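Local coordinates for Blr6230 protein (Bradyrhizobium diazoefficiens, PDB 5WCM) that is a subclass B3 metallo-beta-lactamase that probably hydrolyses beta-lactam antibiotics with zinc and here carries the sulfonamide inhibitor 4-nitrobenzenesulfonamide, at residues F7-L12 against K50-K55; I63-N68 against Q89-E94; I204-G209 against P231-G236. All coordinates share one frame; numbering follows the deposited sequence.

Three contacts sample the two-sheet metallo-beta-lactamase fold. Contact 2 pairs neighbouring strands of the seven-stranded sheet and reaches toward the zinc-binding histidines His70 and His75: the side chain of Asn68 is about 4 Å from that of His75, about 9 Å from a bound zinc and about 10 Å from the sulfonamide. Contact 1 sits on the surface by the edge strand of that same sheet, its centre 20 Å from that of contact 2, and joins it where Ile53 CD1 meets Ile63 CD1 at 4.3 Å. Contact 3 belongs to the edge of the five-stranded sheet. It packs on contact 1 through Leu12 CD2 and Phe232 CG, 3.5 Å apart, but stays about 10 Å from contact 2 at the nearest atoms.

Contact 1: F7-L12 against K50-K55; sequences FEPFQL and KDNIAK. With ZN (zinc ion), chain F.
A surface zinc site involving Glu8 and Lys55 lies where the segment leading into edge strand 10-13 passes the end of helix 46-55. Lys55 reaches out extended beyond CG, crossing Glu8 at about a right angle, and brings NZ to 3.4 Å from Glu8 OE2; the two come together as ligands of one zinc. Next to this pair, Pro9 supplies the apolar part: its CG rests 4.1 Å from Lys55 CB and 3.7 Å from the backbone O of Asn52. Two waters carry the remaining link. One accepts from Phe7 N (2.8 Å) and from Asn52 ND2 (2.9 Å), while the second is within donating distance of Phe7 O and Asn52 OD1, 3.0 Å from each, though it may not serve both at once. CG of Asn52 stands beside its backbone N (chi1 -72°), which aims the amide at these waters; Val19 O also takes a bond from ND2. Lys50 NZ binds a different zinc, together with Glu81 and Glu85. Direct hydrogen bonds are absent between the two segments: the zinc of Glu8 and Lys55 and two waters join them, and Lys55, if it coordinates through NZ, has presumably given up its positive charge.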
loop_
_atom_site.group_PDB
_atom_site.type_symbol
_atom_site.label_atom_id
_atom_site.label_comp_id
_atom_site.label_asym_id
_atom_site.label_seq_id
_atom_site.Cartn_x
_atom_site.Cartn_y
_atom_site.Cartn_z
ATOM N N PHE A 7 -7.473 -12.166 9.928
ATOM C CA PHE A 7 -8.706 -11.467 9.611
ATOM C C PHE A 7 -9.358 -12.226 8.471
ATOM O O PHE A 7 -8.679 -12.643 7.528
ATOM C CB PHE A 7 -8.438 -10.005 9.229
ATOM C CG PHE A 7 -9.673 -9.163 9.213
ATOM C CD1 PHE A 7 -10.442 -9.043 8.051
ATOM C CD2 PHE A 7 -10.094 -8.508 10.350
ATOM C CE1 PHE A 7 -11.586 -8.279 8.036
ATOM C CE2 PHE A 7 -11.233 -7.737 10.337
ATOM C CZ PHE A 7 -11.985 -7.613 9.175
ATOM N N GLU A 8 -10.665 -12.443 8.552
ATOM C CA GLU A 8 -11.330 -13.197 7.492
ATOM C C GLU A 8 -11.333 -12.442 6.159
ATOM O O GLU A 8 -11.772 -11.286 6.099
ATOM C CB GLU A 8 -12.750 -13.550 7.910
ATOM C CG GLU A 8 -12.844 -14.666 8.956
ATOM C CD GLU A 8 -12.340 -16.019 8.456
ATOM O OE1 GLU A 8 -12.739 -16.429 7.348
ATOM O OE2 GLU A 8 -11.541 -16.685 9.144
ATOM N N PRO A 9 -10.854 -13.096 5.083
ATOM C CA PRO A 9 -10.806 -12.408 3.808
ATOM C C PRO A 9 -12.202 -12.193 3.234
ATOM O O PRO A 9 -13.154 -12.900 3.584
ATOM C CB PRO A 9 -9.961 -13.354 2.947
ATOM C CG PRO A 9 -10.252 -14.721 3.502
ATOM C CD PRO A 9 -10.344 -14.477 4.982
ATOM N N PHE A 10 -12.337 -11.225 2.354
ATOM C CA PHE A 10 -13.646 -10.877 1.816
ATOM C C PHE A 10 -13.554 -10.090 0.528
ATOM O O PHE A 10 -12.548 -9.432 0.258
ATOM C CB PHE A 10 -14.474 -10.073 2.835
ATOM C CG PHE A 10 -13.895 -8.709 3.173
ATOM C CD1 PHE A 10 -12.882 -8.581 4.118
ATOM C CD2 PHE A 10 -14.380 -7.554 2.579
ATOM C CE1 PHE A 10 -12.350 -7.338 4.448
ATOM C CE2 PHE A 10 -13.857 -6.305 2.905
ATOM C CZ PHE A 10 -12.847 -6.198 3.847
ATOM N N GLN A 11 -14.621 -10.151 -0.271
ATOM C CA GLN A 11 -14.783 -9.271 -1.415
ATOM C C GLN A 11 -15.132 -7.864 -0.929
ATOM O O GLN A 11 -16.173 -7.664 -0.288
ATOM C CB GLN A 11 -15.903 -9.795 -2.322
ATOM C CG GLN A 11 -16.093 -8.972 -3.585
ATOM C CD GLN A 11 -17.249 -9.440 -4.450
ATOM O OE1 GLN A 11 -18.101 -10.203 -3.996
ATOM N NE2 GLN A 11 -17.284 -8.977 -5.698
ATOM N N LEU A 12 -14.277 -6.892 -1.250
ATOM C CA LEU A 12 -14.396 -5.525 -0.708
ATOM C C LEU A 12 -15.267 -4.660 -1.624
ATOM O O LEU A 12 -16.279 -4.091 -1.173
ATOM C CB LEU A 12 -12.981 -4.962 -0.458
ATOM C CG LEU A 12 -12.862 -3.647 0.309
ATOM C CD1 LEU A 12 -11.488 -3.521 0.962
ATOM C CD2 LEU A 12 -13.125 -2.454 -0.599
ATOM N N LYS A 50 -1.158 -16.511 1.541
ATOM C CA LYS A 50 -1.491 -17.516 0.523
ATOM C C LYS A 50 -2.754 -18.307 0.900
ATOM O O LYS A 50 -3.599 -18.588 0.045
ATOM C CB LYS A 50 -0.321 -18.465 0.296
ATOM C CG LYS A 50 0.866 -17.785 -0.377
ATOM C CD LYS A 50 1.936 -18.760 -0.860
ATOM C CE LYS A 50 2.664 -19.422 0.284
ATOM N NZ LYS A 50 3.421 -20.640 -0.141
ATOM N N ASP A 51 -2.893 -18.613 2.180
ATOM C CA ASP A 51 -4.064 -19.350 2.653
ATOM C C ASP A 51 -5.335 -18.503 2.482
ATOM O O ASP A 51 -6.381 -19.005 2.074
ATOM C CB ASP A 51 -3.900 -19.774 4.113
ATOM C CG ASP A 51 -2.941 -20.952 4.298
ATOM O OD1 ASP A 51 -2.615 -21.675 3.322
ATOM O OD2 ASP A 51 -2.522 -21.156 5.456
ATOM N N ASN A 52 -5.226 -17.206 2.760
ATOM C CA ASN A 52 -6.374 -16.284 2.598
ATOM C C ASN A 52 -6.822 -16.200 1.149
ATOM O O ASN A 52 -8.013 -16.162 0.862
ATOM C CB ASN A 52 -6.049 -14.891 3.118
ATOM C CG ASN A 52 -5.988 -14.835 4.628
ATOM O OD1 ASN A 52 -6.516 -15.716 5.327
ATOM N ND2 ASN A 52 -5.383 -13.776 5.148
ATOM N N ILE A 53 -5.845 -16.135 0.253
ATOM C CA ILE A 53 -6.103 -16.154 -1.194
ATOM C C ILE A 53 -6.892 -17.424 -1.564
ATOM O O ILE A 53 -7.915 -17.356 -2.256
ATOM C CB ILE A 53 -4.782 -16.003 -1.988
ATOM C CG1 ILE A 53 -4.206 -14.600 -1.759
ATOM C CG2 ILE A 53 -4.969 -16.255 -3.473
ATOM C CD1 ILE A 53 -2.783 -14.442 -2.232
ATOM N N ALA A 54 -6.433 -18.575 -1.067
ATOM C CA ALA A 54 -7.098 -19.871 -1.334
ATOM C C ALA A 54 -8.497 -19.938 -0.728
ATOM O O ALA A 54 -9.429 -20.479 -1.342
ATOM C CB ALA A 54 -6.241 -21.027 -0.836
ATOM N N LYS A 55 -8.666 -19.387 0.475
ATOM C CA LYS A 55 -9.991 -19.370 1.154
ATOM C C LYS A 55 -11.086 -18.703 0.318
ATOM O O LYS A 55 -12.258 -19.062 0.413
ATOM C CB LYS A 55 -9.937 -18.653 2.509
ATOM C CG LYS A 55 -9.324 -19.437 3.655
ATOM C CD LYS A 55 -9.252 -18.521 4.873
ATOM C CE LYS A 55 -8.844 -19.237 6.141
ATOM N NZ LYS A 55 -9.361 -18.463 7.313
HETATM ZN ZN ZN F . 5.118 -19.955 -1.060
HETATM O O HOH W 1 -5.694 -13.070 7.955
HETATM O O HOH W 2 -7.974 -15.512 7.894
HETATM O O HOH W 3 6.539 -21.087 -1.845
#

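Contact 2: I63-N68 against Q89-E94; sequences IKLILN and QLVAGE
Ile66 O takes two neighbouring contacts from the facing strand: Val91 N donates to it at 2.8 Å, almost in line with the carbonyl (C=O...N 171°), and Leu90 CA adds a CH...O contact at 3.3 Å. The same residue gives its own N-H to Gln89 O at 2.8 Å, so Ile66 uses both backbone polar groups on one partner strand, the parallel pattern. Gln89 N to Lys64 O and Asn68 N to Val91 O, both 3.1 Å, extend the pairing at its ends. Side chains alternate between the sheet's faces. Leu65 lies alongside Gln89, and Leu67 alongside Val91, on one face, with Leu67 CD1 3.8 Å from Val91 CB; Leu65 and Val91 pack on strand 130-133. Ile66 and Leu90 occupy the other; CG2 of Ile66, anti to its backbone N, touches Leu90 CD1 at 3.9 Å, and helix 79-86 packs against both. Since that helix lies between the strands in sequence, the unit is a beta-alpha-beta crossover. Beyond the pairing, a water joins Asn68 O to Gly93 N, and Asn68 ND2 bonds to Asp39 OD1 and His70 O. Asn68 thus ties this segment to the start of the zinc-binding HxHxDH motif, consistent with second-shell positioning of that loop.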
loop_
_atom_site.group_PDB
_atom_site.type_symbol
_atom_site.label_atom_id
_atom_site.label_comp_id
_atom_site.label_asym_id
_atom_site.label_seq_id
_atom_site.Cartn_x
_atom_site.Cartn_y
_atom_site.Cartn_z
ATOM N N ILE A 63 -1.483 -15.514 -10.026
ATOM C CA ILE A 63 -0.923 -14.168 -9.872
ATOM C C ILE A 63 0.076 -13.896 -10.981
ATOM O O ILE A 63 1.066 -14.610 -11.097
ATOM C CB ILE A 63 -0.257 -13.978 -8.501
ATOM C CG1 ILE A 63 -1.301 -14.098 -7.389
ATOM C CG2 ILE A 63 0.437 -12.630 -8.419
ATOM C CD1 ILE A 63 -0.728 -14.293 -6.001
ATOM N N LYS A 64 -0.176 -12.837 -11.750
ATOM C CA LYS A 64 0.666 -12.434 -12.878
ATOM C C LYS A 64 1.508 -11.215 -12.581
ATOM O O LYS A 64 2.605 -11.070 -13.127
ATOM C CB LYS A 64 -0.183 -12.125 -14.120
ATOM C CG LYS A 64 -1.198 -13.177 -14.513
ATOM C CD LYS A 64 -0.546 -14.478 -14.914
ATOM C CE LYS A 64 -1.610 -15.455 -15.400
ATOM N NZ LYS A 64 -1.005 -16.695 -15.945
ATOM N N LEU A 65 0.961 -10.322 -11.762
ATOM C CA LEU A 65 1.623 -9.072 -11.382
ATOM C C LEU A 65 1.525 -8.914 -9.879
ATOM O O LEU A 65 0.490 -9.189 -9.283
ATOM C CB LEU A 65 0.972 -7.853 -12.050
ATOM C CG LEU A 65 1.002 -7.788 -13.579
ATOM C CD1 LEU A 65 0.194 -6.587 -14.041
ATOM C CD2 LEU A 65 2.434 -7.734 -14.094
ATOM N N ILE A 66 2.612 -8.423 -9.310
ATOM C CA ILE A 66 2.649 -8.013 -7.924
ATOM C C ILE A 66 2.954 -6.522 -7.948
ATOM O O ILE A 66 3.966 -6.114 -8.541
ATOM C CB ILE A 66 3.737 -8.739 -7.124
ATOM C CG1 ILE A 66 3.541 -10.262 -7.183
ATOM C CG2 ILE A 66 3.743 -8.254 -5.672
ATOM C CD1 ILE A 66 4.767 -11.058 -6.749
ATOM N N LEU A 67 2.101 -5.727 -7.306
ATOM C CA LEU A 67 2.315 -4.285 -7.194
ATOM C C LEU A 67 2.650 -3.947 -5.758
ATOM O O LEU A 67 2.141 -4.589 -4.834
ATOM C CB LEU A 67 1.075 -3.486 -7.638
ATOM C CG LEU A 67 0.999 -3.203 -9.146
ATOM C CD1 LEU A 67 1.137 -4.429 -10.044
ATOM C CD2 LEU A 67 -0.303 -2.474 -9.448
ATOM N N ASN A 68 3.475 -2.918 -5.581
ATOM C CA ASN A 68 3.841 -2.457 -4.232
ATOM C C ASN A 68 3.368 -1.026 -4.062
ATOM O O ASN A 68 3.525 -0.192 -4.976
ATOM C CB ASN A 68 5.376 -2.521 -4.071
ATOM C CG ASN A 68 5.916 -2.276 -2.638
ATOM O OD1 ASN A 68 7.041 -1.776 -2.513
ATOM N ND2 ASN A 68 5.208 -2.683 -1.587
ATOM N N GLN A 89 5.568 -10.734 -12.339
ATOM C CA GLN A 89 6.402 -9.556 -12.421
ATOM C C GLN A 89 6.079 -8.629 -11.257
ATOM O O GLN A 89 4.905 -8.445 -10.934
ATOM C CB GLN A 89 6.208 -8.841 -13.755
ATOM C CG GLN A 89 6.785 -9.587 -14.946
ATOM C CD GLN A 89 6.529 -8.858 -16.250
ATOM O OE1 GLN A 89 5.379 -8.713 -16.675
ATOM N NE2 GLN A 89 7.573 -8.406 -16.875
ATOM N N LEU A 90 7.117 -8.007 -10.695
ATOM C CA LEU A 90 6.989 -7.002 -9.630
ATOM C C LEU A 90 7.079 -5.589 -10.212
ATOM O O LEU A 90 8.020 -5.244 -10.945
ATOM C CB LEU A 90 8.053 -7.184 -8.540
ATOM C CG LEU A 90 8.141 -6.107 -7.440
ATOM C CD1 LEU A 90 6.866 -6.048 -6.621
ATOM C CD2 LEU A 90 9.333 -6.336 -6.533
ATOM N N VAL A 91 6.083 -4.786 -9.858
ATOM C CA VAL A 91 5.937 -3.414 -10.331
ATOM C C VAL A 91 5.941 -2.477 -9.120
ATOM O O VAL A 91 5.170 -2.680 -8.176
ATOM C CB VAL A 91 4.617 -3.243 -11.105
ATOM C CG1 VAL A 91 4.519 -1.835 -11.688
ATOM C CG2 VAL A 91 4.460 -4.322 -12.172
ATOM N N ALA A 92 6.809 -1.468 -9.146
ATOM C CA ALA A 92 6.974 -0.577 -8.002
ATOM C C ALA A 92 7.514 0.770 -8.452
ATOM O O ALA A 92 8.152 0.892 -9.514
ATOM C CB ALA A 92 7.903 -1.187 -6.948
ATOM N N GLY A 93 7.294 1.775 -7.622
ATOM C CA GLY A 93 7.835 3.090 -7.868
ATOM C C GLY A 93 9.335 3.085 -8.029
ATOM O O GLY A 93 10.074 2.471 -7.240
ATOM N N GLU A 94 9.820 3.828 -9.023
ATOM C CA GLU A 94 11.245 3.775 -9.365
ATOM C C GLU A 94 12.181 4.074 -8.191
ATOM O O GLU A 94 13.181 3.400 -8.051
ATOM C CB GLU A 94 11.550 4.631 -10.589
ATOM C CG GLU A 94 11.453 6.122 -10.421
ATOM C CD GLU A 94 11.784 6.877 -11.703
ATOM O OE1 GLU A 94 12.262 6.261 -12.692
ATOM O OE2 GLU A 94 11.554 8.103 -11.716
HETATM O O HOH W 4 5.720 1.503 -5.333
#

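Contact 3: I204-G209 against P231-G236; sequences IDVLLG and PFIKPG
Val206 sets both methyls against Phe232 O in the loop before helix 237-259, CG1 at 3.5 Å and CG2 at 3.6 Å, and CG2 goes on to meet Ile233 CG1 at 3.9 Å. With chi1 at 178°, CG1 lies anti to the backbone N and CG2 beside it, spreading the two branches over Phe232 and Ile233. The single direct hydrogen bond is close by, from Lys234 N to Asp205 O at 2.9 Å, well aligned with the carbonyl but bent at the hydrogen (133°). Pro235 CG leans on Asp205 OD1 at 3.7 Å, while that carboxylate is engaged by Arg164 in a salt bridge and by Glu165 N. In contrast to this packing, other backbone groups of Ile204, Leu207, Lys234 and Pro235 meet through water. One water joins Leu207 N to Lys234 O, another links the carbonyls of Leu207 and Phe232, and a third bridges Ile204 N to Pro235 O. Ile204 O and Pro235 O, two acceptors, stand only 3.0 Å apart; separate waters donate to each, and Pro235 CA approaches Ile204 O at 3.3 Å as a CH...O contact. On edge strand 206-208, water thus satisfies both N and O of Leu207, as a further strand might have done.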
loop_
_atom_site.group_PDB
_atom_site.type_symbol
_atom_site.label_atom_id
_atom_site.label_comp_id
_atom_site.label_asym_id
_atom_site.label_seq_id
_atom_site.Cartn_x
_atom_site.Cartn_y
_atom_site.Cartn_z
ATOM N N ILE A 204 -11.459 10.839 -5.482
ATOM C CA ILE A 204 -11.411 9.416 -5.119
ATOM C C ILE A 204 -12.639 9.045 -4.309
ATOM O O ILE A 204 -12.918 9.639 -3.270
ATOM C CB ILE A 204 -10.105 9.088 -4.343
ATOM C CG1 ILE A 204 -8.872 9.254 -5.252
ATOM C CG2 ILE A 204 -10.143 7.689 -3.708
ATOM C CD1 ILE A 204 -8.790 8.348 -6.465
ATOM N N ASP A 205 -13.336 8.019 -4.800
ATOM C CA ASP A 205 -14.551 7.504 -4.167
ATOM C C ASP A 205 -14.261 6.539 -3.003
ATOM O O ASP A 205 -14.969 6.526 -1.990
ATOM C CB ASP A 205 -15.416 6.787 -5.202
ATOM C CG ASP A 205 -15.937 7.726 -6.280
ATOM O OD1 ASP A 205 -16.850 8.522 -5.962
ATOM O OD2 ASP A 205 -15.485 7.636 -7.428
ATOM N N VAL A 206 -13.221 5.713 -3.176
ATOM C CA VAL A 206 -12.912 4.587 -2.281
ATOM C C VAL A 206 -11.441 4.667 -1.885
ATOM O O VAL A 206 -10.549 4.420 -2.705
ATOM C CB VAL A 206 -13.154 3.227 -2.970
ATOM C CG1 VAL A 206 -12.789 2.047 -2.049
ATOM C CG2 VAL A 206 -14.614 3.100 -3.419
ATOM N N LEU A 207 -11.212 5.037 -0.632
ATOM C CA LEU A 207 -9.870 5.099 -0.062
ATOM C C LEU A 207 -9.501 3.726 0.481
ATOM O O LEU A 207 -10.191 3.185 1.339
ATOM C CB LEU A 207 -9.765 6.106 1.078
ATOM C CG LEU A 207 -8.391 6.185 1.748
ATOM C CD1 LEU A 207 -7.294 6.591 0.765
ATOM C CD2 LEU A 207 -8.463 7.147 2.922
ATOM N N LEU A 208 -8.370 3.197 -0.016
ATOM C CA LEU A 208 -7.747 1.995 0.541
ATOM C C LEU A 208 -6.307 2.331 0.895
ATOM O O LEU A 208 -5.830 3.421 0.615
ATOM C CB LEU A 208 -7.817 0.830 -0.456
ATOM C CG LEU A 208 -9.241 0.438 -0.896
ATOM C CD1 LEU A 208 -9.221 -0.650 -1.957
ATOM C CD2 LEU A 208 -10.088 0.003 0.288
ATOM N N GLY A 209 -5.600 1.377 1.474
ATOM C CA GLY A 209 -4.202 1.585 1.843
ATOM C C GLY A 209 -3.603 0.312 2.385
ATOM O O GLY A 209 -4.281 -0.714 2.507
ATOM N N PRO A 231 -20.116 0.229 2.025
ATOM C CA PRO A 231 -19.583 1.205 2.984
ATOM C C PRO A 231 -18.172 1.702 2.694
ATOM O O PRO A 231 -17.722 2.665 3.320
ATOM C CB PRO A 231 -19.624 0.458 4.319
ATOM C CG PRO A 231 -19.649 -0.989 3.973
ATOM C CD PRO A 231 -20.312 -1.097 2.641
ATOM N N PHE A 232 -17.471 1.028 1.793
ATOM C CA PHE A 232 -16.146 1.500 1.365
ATOM C C PHE A 232 -16.187 2.711 0.428
ATOM O O PHE A 232 -15.153 3.328 0.170
ATOM C CB PHE A 232 -15.332 0.329 0.804
ATOM C CG PHE A 232 -15.012 -0.723 1.829
ATOM C CD1 PHE A 232 -13.894 -0.602 2.680
ATOM C CD2 PHE A 232 -15.839 -1.819 2.002
ATOM C CE1 PHE A 232 -13.625 -1.556 3.640
ATOM C CE2 PHE A 232 -15.559 -2.772 2.970
ATOM C CZ PHE A 232 -14.454 -2.637 3.793
ATOM N N ILE A 233 -17.377 3.048 -0.079
ATOM C CA ILE A 233 -17.565 4.278 -0.856
ATOM C C ILE A 233 -17.797 5.430 0.132
ATOM O O ILE A 233 -18.885 5.542 0.717
ATOM C CB ILE A 233 -18.739 4.131 -1.853
ATOM C CG1 ILE A 233 -18.480 2.978 -2.822
ATOM C CG2 ILE A 233 -18.972 5.433 -2.620
ATOM C CD1 ILE A 233 -19.707 2.540 -3.587
ATOM N N LYS A 234 -16.759 6.251 0.324
ATOM C CA LYS A 234 -16.785 7.476 1.105
ATOM C C LYS A 234 -15.894 8.507 0.380
ATOM O O LYS A 234 -14.687 8.609 0.641
ATOM C CB LYS A 234 -16.300 7.163 2.508
ATOM C CG LYS A 234 -16.494 8.250 3.532
ATOM C CD LYS A 234 -16.328 7.707 4.946
ATOM C CE LYS A 234 -16.665 8.766 5.988
ATOM N NZ LYS A 234 -18.109 9.144 5.994
ATOM N N PRO A 235 -16.458 9.276 -0.574
ATOM C CA PRO A 235 -15.605 10.118 -1.417
ATOM C C PRO A 235 -14.830 11.276 -0.776
ATOM O O PRO A 235 -13.863 11.758 -1.365
ATOM C CB PRO A 235 -16.578 10.645 -2.486
ATOM C CG PRO A 235 -17.653 9.625 -2.522
ATOM C CD PRO A 235 -17.841 9.268 -1.087
ATOM N N GLY A 236 -15.234 11.716 0.411
ATOM C CA GLY A 236 -14.479 12.771 1.131
ATOM C C GLY A 236 -13.305 12.306 1.990
ATOM O O GLY A 236 -12.586 13.117 2.592
HETATM O O HOH W 5 -11.971 9.247 -0.539
HETATM O O HOH W 6 -13.068 12.608 -4.068
HETATM O O HOH W 7 -12.911 2.756 1.884
HETATM O O HOH W 8 -13.217 6.156 1.103
#